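Local atomic coordinates of LacI family sugar-binding transcriptional regulator (Enterococcus faecalis V583, PDB entry 4RK0), a protein that binds a sugar, here ribose, between the two lobes of its periplasmic-binding-protein-like core and probably regulates transcription as a DNA-binding LacI-family repressor. Residues E58-S63 with E81-K86; R124-I129 with Y151-Q156; T160-T165 with D187-G192. All blocks are in the same frame, centred on the assembly; numbering follows the deposited sequence.

Interaction 1: E58-S63 with E81-K86; sequences ELIRRS and ETLRAK
From CB, Arg61 sends CG anti to the carbonyl carbon (chi1 -68°) and then runs extended to NE, so its side chain crosses Thr82 at about a right angle. CG is the first atom to touch, lying 3.8 Å from Thr82 CG2. That methyl also covers the centre of one guanidinium face, 4.1 Å from Arg61 CZ. At the tip NH1 makes a salt bridge of 3.2 Å to Glu81 OE2, with guanidinium and carboxylate planes 70° apart, while NH2 bonds back to the carbonyl of Thr57. The contact joins the type I beta turn from Leu59 to Arg62, in the chain continuing helix 54-59, to the C-terminal part of helix 76-86; the two helices flank strand 66-69 in the chain, as in a Rossmann-like alpha/beta lobe. On the buried side Ile60 CD1 meets Leu83 CD1 at 4.1 Å, and both residues rest on Phe67 and Ile69 of that strand. Lys86, bent at chi3, brings NZ in beside the turn, where one water accepts from it at 2.8 Å. This water, W1, donates to Ile60 O and, at 2.5 Å, to Arg62 O.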
loop_
_atom_site.group_PDB
_atom_site.type_symbol
_atom_site.label_atom_id
_atom_site.label_comp_id
_atom_site.label_asym_id
_atom_site.label_seq_id
_atom_site.Cartn_x
_atom_site.Cartn_y
_atom_site.Cartn_z
ATOM N N GLU A 58 -13.701 7.438 -19.804
ATOM C CA GLU A 58 -14.405 8.661 -19.440
ATOM C C GLU A 58 -13.509 9.619 -18.651
ATOM O O GLU A 58 -13.633 10.840 -18.753
ATOM C CB GLU A 58 -15.649 8.327 -18.629
ATOM C CG GLU A 58 -16.826 9.255 -18.869
ATOM C CD GLU A 58 -18.151 8.520 -18.804
ATOM O OE1 GLU A 58 -18.305 7.642 -17.927
ATOM O OE2 GLU A 58 -19.037 8.817 -19.632
ATOM N N LEU A 59 -12.596 9.069 -17.863
ATOM C CA LEU A 59 -11.696 9.913 -17.097
ATOM C C LEU A 59 -10.701 10.609 -18.012
ATOM O O LEU A 59 -10.486 11.835 -17.912
ATOM C CB LEU A 59 -11.010 9.122 -15.999
ATOM C CG LEU A 59 -10.092 9.979 -15.111
ATOM C CD1 LEU A 59 -10.884 10.785 -14.095
ATOM C CD2 LEU A 59 -9.122 9.079 -14.404
ATOM N N ILE A 60 -10.107 9.863 -18.933
ATOM C CA ILE A 60 -9.129 10.449 -19.834
ATOM C C ILE A 60 -9.744 11.592 -20.671
ATOM O O ILE A 60 -9.007 12.381 -21.226
ATOM C CB ILE A 60 -8.421 9.371 -20.710
ATOM C CG1 ILE A 60 -7.047 9.834 -21.195
ATOM C CG2 ILE A 60 -9.257 8.924 -21.919
ATOM C CD1 ILE A 60 -5.960 9.658 -20.173
ATOM N N ARG A 61 -11.079 11.715 -20.715
ATOM C CA ARG A 61 -11.734 12.792 -21.471
ATOM C C ARG A 61 -12.141 14.018 -20.613
ATOM O O ARG A 61 -12.778 14.933 -21.128
ATOM C CB ARG A 61 -12.976 12.245 -22.186
ATOM C CG ARG A 61 -12.668 11.272 -23.294
ATOM C CD ARG A 61 -13.926 10.582 -23.804
ATOM N NE ARG A 61 -13.700 9.999 -25.129
ATOM C CZ ARG A 61 -13.017 8.882 -25.373
ATOM N NH1 ARG A 61 -12.880 8.465 -26.629
ATOM N NH2 ARG A 61 -12.466 8.177 -24.381
ATOM N N ARG A 62 -11.823 14.013 -19.322
ATOM C CA ARG A 62 -12.093 15.162 -18.462
ATOM C C ARG A 62 -11.105 16.256 -18.794
ATOM O O ARG A 62 -9.976 15.970 -19.227
ATOM C CB ARG A 62 -11.891 14.837 -16.987
ATOM C CG ARG A 62 -12.664 13.653 -16.455
ATOM C CD ARG A 62 -14.144 13.653 -16.783
ATOM N NE ARG A 62 -14.680 12.402 -16.261
ATOM C CZ ARG A 62 -15.459 12.273 -15.190
ATOM N NH1 ARG A 62 -15.823 11.064 -14.812
ATOM N NH2 ARG A 62 -15.887 13.329 -14.502
ATOM N N SER A 63 -11.510 17.497 -18.535
ATOM C CA SER A 63 -10.653 18.650 -18.812
ATOM C C SER A 63 -9.802 19.028 -17.580
ATOM O O SER A 63 -10.086 19.985 -16.851
ATOM C CB SER A 63 -11.490 19.828 -19.325
ATOM O OG SER A 63 -10.786 20.520 -20.342
ATOM N N GLU A 81 -6.490 11.027 -29.780
ATOM C CA GLU A 81 -7.814 11.598 -29.992
ATOM C C GLU A 81 -8.357 12.457 -28.840
ATOM O O GLU A 81 -9.288 13.236 -29.040
ATOM C CB GLU A 81 -8.814 10.494 -30.377
ATOM C CG GLU A 81 -9.305 9.618 -29.237
ATOM C CD GLU A 81 -10.054 8.378 -29.711
ATOM O OE1 GLU A 81 -9.965 8.028 -30.911
ATOM O OE2 GLU A 81 -10.734 7.744 -28.872
ATOM N N THR A 82 -7.785 12.331 -27.641
ATOM C CA THR A 82 -8.265 13.085 -26.497
ATOM C C THR A 82 -7.261 14.160 -26.092
ATOM O O THR A 82 -7.548 15.352 -26.180
ATOM C CB THR A 82 -8.534 12.153 -25.299
ATOM O OG1 THR A 82 -7.352 11.391 -25.020
ATOM C CG2 THR A 82 -9.678 11.189 -25.605
ATOM N N LEU A 83 -6.081 13.734 -25.653
ATOM C CA LEU A 83 -5.137 14.650 -25.044
ATOM C C LEU A 83 -4.304 15.428 -26.076
ATOM O O LEU A 83 -4.110 16.623 -25.912
ATOM C CB LEU A 83 -4.200 13.896 -24.091
ATOM C CG LEU A 83 -4.823 13.002 -23.010
ATOM C CD1 LEU A 83 -3.700 12.499 -22.109
ATOM C CD2 LEU A 83 -5.866 13.738 -22.176
ATOM N N ARG A 84 -3.743 14.766 -27.087
ATOM C CA ARG A 84 -2.974 15.515 -28.097
ATOM C C ARG A 84 -3.900 16.426 -28.892
ATOM O O ARG A 84 -3.525 17.544 -29.217
ATOM C CB ARG A 84 -2.202 14.613 -29.058
ATOM C CG ARG A 84 -0.818 14.215 -28.580
ATOM C CD ARG A 84 -0.307 13.028 -29.380
ATOM N NE ARG A 84 1.059 12.645 -29.028
ATOM C CZ ARG A 84 1.447 11.420 -28.675
ATOM N NH1 ARG A 84 0.584 10.399 -28.639
ATOM N NH2 ARG A 84 2.723 11.207 -28.375
ATOM N N ALA A 85 -5.102 15.946 -29.186
ATOM C CA ALA A 85 -6.093 16.743 -29.898
ATOM C C ALA A 85 -6.552 17.951 -29.083
ATOM O O ALA A 85 -6.909 18.977 -29.647
ATOM C CB ALA A 85 -7.285 15.885 -30.271
ATOM N N LYS A 86 -6.544 17.847 -27.760
ATOM C CA LYS A 86 -7.024 18.962 -26.914
ATOM C C LYS A 86 -5.867 19.770 -26.318
ATOM O O LYS A 86 -6.088 20.735 -25.587
ATOM C CB LYS A 86 -7.951 18.451 -25.807
ATOM C CG LYS A 86 -9.283 17.903 -26.304
ATOM C CD LYS A 86 -9.961 16.995 -25.282
ATOM C CE LYS A 86 -10.386 17.732 -24.024
ATOM N NZ LYS A 86 -10.914 16.776 -23.013
HETATM O O HOH W 1 -9.218 15.205 -21.478
#

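Interaction 2: R124-I129 with Y151-Q156; sequences RHEQVI and YTEKVQ
Three backbone bonds and one phenol hold 124-129 to 151-156. Val128 N gives a nearly straight bond to Lys154 O (3.0 Å, 171°), and Gln156 N gives another to Val128 O at 2.9 Å, so Val128 uses both its N-H and its carbonyl on one neighbouring strand, the parallel pattern. One step earlier Lys154 N reaches Glu126 O at 3.1 Å, a more bent bond. Beyond this ladder Tyr151, with CG anti to the backbone N (chi1 -163°), sends its hydroxyl across to donate to His125 O at 2.7 Å, arriving above the carbonyl plane. The Tyr151 tip also meets Val128 tip to tip, CE2 lying 3.7 Å from Val128 CG2; that methyl also touches Val155 CG2. On the other face Ile129 and Gln156 run side by side, CD1 of Ile129 packing 3.7 Å from Gln156 CB, and Gln127 lies alongside Lys154. The strands are the two arms of a beta-alpha-beta unit connected by helix 138-150. Phe147 of that helix packs on Val128, Val155 and the Tyr151 ring, Leu120 and Ala117 of helix 109-122 touch Val128 and Tyr151 respectively, and strand 127-132 continues by backbone bonds to Gly181 and Phe183.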
loop_
_atom_site.group_PDB
_atom_site.type_symbol
_atom_site.label_atom_id
_atom_site.label_comp_id
_atom_site.label_asym_id
_atom_site.label_seq_id
_atom_site.Cartn_x
_atom_site.Cartn_y
_atom_site.Cartn_z
ATOM N N ARG A 124 26.443 -19.028 -7.901
ATOM C CA ARG A 124 26.681 -20.317 -8.565
ATOM C C ARG A 124 25.449 -21.121 -8.915
ATOM O O ARG A 124 25.546 -22.333 -9.114
ATOM C CB ARG A 124 27.591 -21.205 -7.727
ATOM C CG ARG A 124 28.719 -20.444 -7.065
ATOM C CD ARG A 124 29.952 -21.307 -6.811
ATOM N NE ARG A 124 29.786 -22.143 -5.636
ATOM C CZ ARG A 124 30.202 -21.854 -4.403
ATOM N NH1 ARG A 124 29.969 -22.727 -3.427
ATOM N NH2 ARG A 124 30.827 -20.712 -4.115
ATOM N N HIS A 125 24.300 -20.473 -9.034
ATOM C CA HIS A 125 23.101 -21.175 -9.487
ATOM C C HIS A 125 23.135 -21.387 -10.991
ATOM O O HIS A 125 23.404 -20.456 -11.730
ATOM C CB HIS A 125 21.855 -20.418 -9.059
ATOM C CG HIS A 125 21.699 -20.420 -7.579
ATOM N ND1 HIS A 125 21.095 -21.459 -6.911
ATOM C CD2 HIS A 125 22.168 -19.579 -6.633
ATOM C CE1 HIS A 125 21.173 -21.243 -5.608
ATOM N NE2 HIS A 125 21.827 -20.116 -5.410
ATOM N N GLU A 126 22.826 -22.611 -11.419
ATOM C CA GLU A 126 22.968 -23.026 -12.794
ATOM C C GLU A 126 21.625 -23.323 -13.430
ATOM O O GLU A 126 21.493 -23.327 -14.667
ATOM C CB GLU A 126 23.899 -24.270 -12.860
ATOM C CG GLU A 126 25.252 -24.137 -12.161
ATOM C CD GLU A 126 26.101 -25.406 -12.229
ATOM O OE1 GLU A 126 25.545 -26.501 -12.448
ATOM O OE2 GLU A 126 27.341 -25.314 -12.058
ATOM N N GLN A 127 20.628 -23.586 -12.588
ATOM C CA GLN A 127 19.265 -23.799 -13.037
ATOM C C GLN A 127 18.378 -22.864 -12.265
ATOM O O GLN A 127 18.272 -22.976 -11.035
ATOM C CB GLN A 127 18.841 -25.240 -12.798
ATOM C CG GLN A 127 19.794 -26.247 -13.435
ATOM C CD GLN A 127 19.330 -27.676 -13.262
ATOM O OE1 GLN A 127 19.927 -28.442 -12.511
ATOM N NE2 GLN A 127 18.259 -28.041 -13.952
ATOM N N VAL A 128 17.792 -21.926 -12.979
ATOM C CA VAL A 128 16.942 -20.909 -12.366
ATOM C C VAL A 128 15.598 -20.783 -13.031
ATOM O O VAL A 128 15.403 -21.169 -14.179
ATOM C CB VAL A 128 17.599 -19.526 -12.389
ATOM C CG1 VAL A 128 18.913 -19.539 -11.638
ATOM C CG2 VAL A 128 17.789 -19.041 -13.830
ATOM N N ILE A 129 14.671 -20.205 -12.279
ATOM C CA ILE A 129 13.333 -19.958 -12.734
ATOM C C ILE A 129 13.121 -18.469 -12.697
ATOM O O ILE A 129 13.535 -17.815 -11.744
ATOM C CB ILE A 129 12.277 -20.578 -11.792
ATOM C CG1 ILE A 129 12.443 -22.085 -11.634
ATOM C CG2 ILE A 129 10.900 -20.204 -12.280
ATOM C CD1 ILE A 129 11.848 -22.885 -12.762
ATOM N N TYR A 151 22.840 -14.147 -18.704
ATOM C CA TYR A 151 22.755 -15.490 -18.115
ATOM C C TYR A 151 22.694 -16.543 -19.208
ATOM O O TYR A 151 21.771 -16.539 -20.023
ATOM C CB TYR A 151 21.527 -15.599 -17.224
ATOM C CG TYR A 151 21.579 -16.778 -16.275
ATOM C CD1 TYR A 151 22.221 -16.679 -15.037
ATOM C CD2 TYR A 151 20.977 -17.969 -16.594
ATOM C CE1 TYR A 151 22.257 -17.753 -14.166
ATOM C CE2 TYR A 151 21.008 -19.045 -15.726
ATOM C CZ TYR A 151 21.666 -18.932 -14.523
ATOM O OH TYR A 151 21.675 -20.030 -13.699
ATOM N N THR A 152 23.668 -17.450 -19.217
ATOM C CA THR A 152 23.831 -18.414 -20.310
ATOM C C THR A 152 23.621 -19.856 -19.867
ATOM O O THR A 152 23.841 -20.753 -20.653
ATOM C CB THR A 152 25.246 -18.321 -20.987
ATOM O OG1 THR A 152 26.278 -18.789 -20.103
ATOM C CG2 THR A 152 25.572 -16.902 -21.346
ATOM N N GLU A 153 23.200 -20.068 -18.621
ATOM C CA GLU A 153 22.841 -21.412 -18.132
ATOM C C GLU A 153 21.311 -21.653 -18.285
ATOM O O GLU A 153 20.660 -20.946 -19.032
ATOM C CB GLU A 153 23.373 -21.584 -16.713
ATOM C CG GLU A 153 24.891 -21.362 -16.646
ATOM C CD GLU A 153 25.353 -20.823 -15.302
ATOM O OE1 GLU A 153 25.815 -19.659 -15.226
ATOM O OE2 GLU A 153 25.252 -21.564 -14.311
ATOM N N LYS A 154 20.760 -22.666 -17.623
ATOM C CA LYS A 154 19.377 -23.114 -17.877
ATOM C C LYS A 154 18.394 -22.216 -17.138
ATOM O O LYS A 154 18.504 -22.029 -15.926
ATOM C CB LYS A 154 19.208 -24.574 -17.448
ATOM C CG LYS A 154 20.101 -25.530 -18.240
ATOM C CD LYS A 154 20.650 -26.674 -17.397
ATOM C CE LYS A 154 21.591 -27.560 -18.206
ATOM N NZ LYS A 154 22.063 -28.728 -17.414
ATOM N N VAL A 155 17.491 -21.608 -17.895
ATOM C CA VAL A 155 16.449 -20.737 -17.368
ATOM C C VAL A 155 15.096 -21.287 -17.752
ATOM O O VAL A 155 14.872 -21.602 -18.917
ATOM C CB VAL A 155 16.528 -19.333 -17.983
ATOM C CG1 VAL A 155 15.464 -18.429 -17.373
ATOM C CG2 VAL A 155 17.918 -18.741 -17.835
ATOM N N GLN A 156 14.200 -21.411 -16.773
ATOM C CA GLN A 156 12.826 -21.717 -17.047
ATOM C C GLN A 156 11.898 -20.596 -16.594
ATOM O O GLN A 156 12.083 -19.962 -15.559
ATOM C CB GLN A 156 12.439 -23.057 -16.410
ATOM C CG GLN A 156 10.963 -23.403 -16.562
ATOM C CD GLN A 156 10.623 -24.805 -16.083
ATOM O OE1 GLN A 156 11.507 -25.643 -15.863
ATOM N NE2 GLN A 156 9.332 -25.066 -15.912
#

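Interaction 3: T160-T165 with D187-G192; sequences TELSKT and DEIAFG
Lys164 and Glu188 cross obliquely, and each folds to bring its charge round. Lys164 bends at chi3 and chi4, Glu188 at chi2 (-147°), leaving NZ of the lysine 3.5 Å from Glu188 OE2 in a salt bridge at the long end of the range. Water fills in around it: W4 accepts from Lys164 NZ and donates to Glu188 OE2, while W3 accepts from both Lys164 N and NZ. A long, weak ion pair also runs from this lysine to Asp217 of the second subunit. Lys164 CG lies 3.5 Å from Glu188 O. Here the start of helix 164-175 packs on the first turns of helix 187-199, in the C-terminal half of the periplasmic-binding-protein-like fold. Ser163 is the N-cap of the first, its OG accepting from Gly166 N and donating to Glu161 OE2 at 2.6 Å. Gly192, without a CB, lets its CA come to 3.2 Å from Lys164 O in a CA-H...O contact. Leu162 crosses Ile189 at about a right angle, CD1 against CD1 at 4.0 Å, with the Leu162 side chain about 4 Å from the bound ribose. Ile189 CG1 lies 3.8 Å from Ser163 O, and the residue packs on Val131 and Ala184 of strands 127-132 and 181-184.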
loop_
_atom_site.group_PDB
_atom_site.type_symbol
_atom_site.label_atom_id
_atom_site.label_comp_id
_atom_site.label_asym_id
_atom_site.label_seq_id
_atom_site.Cartn_x
_atom_site.Cartn_y
_atom_site.Cartn_z
ATOM N N THR A 160 2.600 -16.357 -14.159
ATOM C CA THR A 160 1.671 -16.298 -13.077
ATOM C C THR A 160 1.268 -14.856 -12.920
ATOM O O THR A 160 1.938 -13.970 -13.429
ATOM C CB THR A 160 2.299 -16.880 -11.779
ATOM O OG1 THR A 160 1.249 -17.339 -10.904
ATOM C CG2 THR A 160 3.205 -15.794 -11.045
ATOM N N GLU A 161 0.145 -14.623 -12.247
ATOM C CA GLU A 161 -0.340 -13.274 -11.988
ATOM C C GLU A 161 0.715 -12.427 -11.233
ATOM O O GLU A 161 1.422 -12.905 -10.324
ATOM C CB GLU A 161 -1.638 -13.343 -11.202
ATOM C CG GLU A 161 -2.173 -12.008 -10.736
ATOM C CD GLU A 161 -3.514 -12.132 -10.039
ATOM O OE1 GLU A 161 -4.535 -12.103 -10.746
ATOM O OE2 GLU A 161 -3.549 -12.237 -8.790
ATOM N N LEU A 162 0.786 -11.164 -11.624
ATOM C CA LEU A 162 1.705 -10.191 -11.012
ATOM C C LEU A 162 1.145 -9.725 -9.673
ATOM O O LEU A 162 0.513 -8.660 -9.570
ATOM C CB LEU A 162 1.855 -8.996 -11.965
ATOM C CG LEU A 162 2.854 -7.898 -11.576
ATOM C CD1 LEU A 162 4.241 -8.467 -11.549
ATOM C CD2 LEU A 162 2.741 -6.803 -12.649
ATOM N N SER A 163 1.332 -10.552 -8.647
ATOM C CA SER A 163 0.692 -10.345 -7.369
ATOM C C SER A 163 1.224 -11.370 -6.344
ATOM O O SER A 163 1.895 -12.340 -6.714
ATOM C CB SER A 163 -0.826 -10.473 -7.471
ATOM O OG SER A 163 -1.201 -11.817 -7.648
ATOM N N LYS A 164 0.923 -11.133 -5.074
ATOM C CA LYS A 164 1.311 -12.084 -4.043
ATOM C C LYS A 164 0.630 -13.424 -4.287
ATOM O O LYS A 164 1.258 -14.447 -4.206
ATOM C CB LYS A 164 0.984 -11.543 -2.652
ATOM C CG LYS A 164 1.760 -10.312 -2.229
ATOM C CD LYS A 164 1.613 -10.014 -0.732
ATOM C CE LYS A 164 0.303 -9.346 -0.362
ATOM N NZ LYS A 164 -0.068 -8.193 -1.225
ATOM N N THR A 165 -0.663 -13.431 -4.617
ATOM C CA THR A 165 -1.361 -14.694 -4.897
ATOM C C THR A 165 -0.735 -15.403 -6.083
ATOM O O THR A 165 -0.640 -16.638 -6.134
ATOM C CB THR A 165 -2.869 -14.410 -5.170
ATOM O OG1 THR A 165 -3.471 -13.869 -3.988
ATOM C CG2 THR A 165 -3.616 -15.669 -5.593
ATOM N N ASP A 187 8.590 -7.798 -6.157
ATOM C CA ASP A 187 8.672 -8.197 -4.740
ATOM C C ASP A 187 7.362 -8.869 -4.291
ATOM O O ASP A 187 7.392 -9.815 -3.508
ATOM C CB ASP A 187 9.036 -7.027 -3.830
ATOM C CG ASP A 187 10.506 -6.557 -3.994
ATOM O OD1 ASP A 187 11.353 -7.330 -4.449
ATOM O OD2 ASP A 187 10.783 -5.410 -3.641
ATOM N N GLU A 188 6.228 -8.409 -4.776
ATOM C CA GLU A 188 4.954 -9.057 -4.425
ATOM C C GLU A 188 4.922 -10.536 -4.845
ATOM O O GLU A 188 4.523 -11.400 -4.061
ATOM C CB GLU A 188 3.772 -8.296 -5.043
ATOM C CG GLU A 188 3.545 -6.929 -4.424
ATOM C CD GLU A 188 2.078 -6.518 -4.385
ATOM O OE1 GLU A 188 1.359 -6.712 -5.384
ATOM O OE2 GLU A 188 1.631 -5.983 -3.354
ATOM N N ILE A 189 5.365 -10.853 -6.060
ATOM C CA ILE A 189 5.528 -12.266 -6.422
ATOM C C ILE A 189 6.433 -13.017 -5.442
ATOM O O ILE A 189 6.146 -14.169 -5.082
ATOM C CB ILE A 189 6.086 -12.434 -7.837
ATOM C CG1 ILE A 189 5.005 -12.014 -8.821
ATOM C CG2 ILE A 189 6.508 -13.871 -8.095
ATOM C CD1 ILE A 189 5.405 -12.069 -10.291
ATOM N N ALA A 190 7.573 -12.417 -5.105
ATOM C CA ALA A 190 8.511 -13.010 -4.182
ATOM C C ALA A 190 7.863 -13.312 -2.819
ATOM O O ALA A 190 8.139 -14.355 -2.208
ATOM C CB ALA A 190 9.685 -12.072 -3.948
ATOM N N PHE A 191 7.067 -12.378 -2.329
ATOM C CA PHE A 191 6.364 -12.627 -1.053
ATOM C C PHE A 191 5.439 -13.830 -1.161
ATOM O O PHE A 191 5.299 -14.637 -0.205
ATOM C CB PHE A 191 5.607 -11.402 -0.536
ATOM C CG PHE A 191 6.461 -10.182 -0.350
ATOM C CD1 PHE A 191 7.826 -10.285 -0.051
ATOM C CD2 PHE A 191 5.903 -8.924 -0.499
ATOM C CE1 PHE A 191 8.617 -9.155 0.093
ATOM C CE2 PHE A 191 6.689 -7.798 -0.367
ATOM C CZ PHE A 191 8.046 -7.920 -0.068
ATOM N N GLY A 192 4.849 -14.011 -2.323
ATOM C CA GLY A 192 3.964 -15.152 -2.567
ATOM C C GLY A 192 4.711 -16.456 -2.535
ATOM O O GLY A 192 4.257 -17.423 -1.938
HETATM O O HOH W 2 1.952 -6.694 -8.114
HETATM O O HOH W 3 -0.501 -8.666 -4.148
HETATM O O HOH W 4 1.833 -6.242 -0.909
#

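From the N terminus, the three contacts follow one another in series, none nested in or crossing another. Interaction 1 closes a loop of 17 residues containing strand 66-69 and ties the turn of 58-63 to helix 76-86 in the first lobe, about 46 Å centre to centre from interaction 2 and on the opposite side of the chain's centre. Interaction 2 closes a loop of 21 residues round helix 138-150 in the second lobe. Strand 154-159 then leads directly into interaction 3, whose own 21-residue loop spans most of helix 164-175 and strand 181-184 and returns beside the ribose pocket, 20 Å between centres from interaction 2. Interactions 1 and 3 both touch the second subunit; interaction 2 touches no other chain.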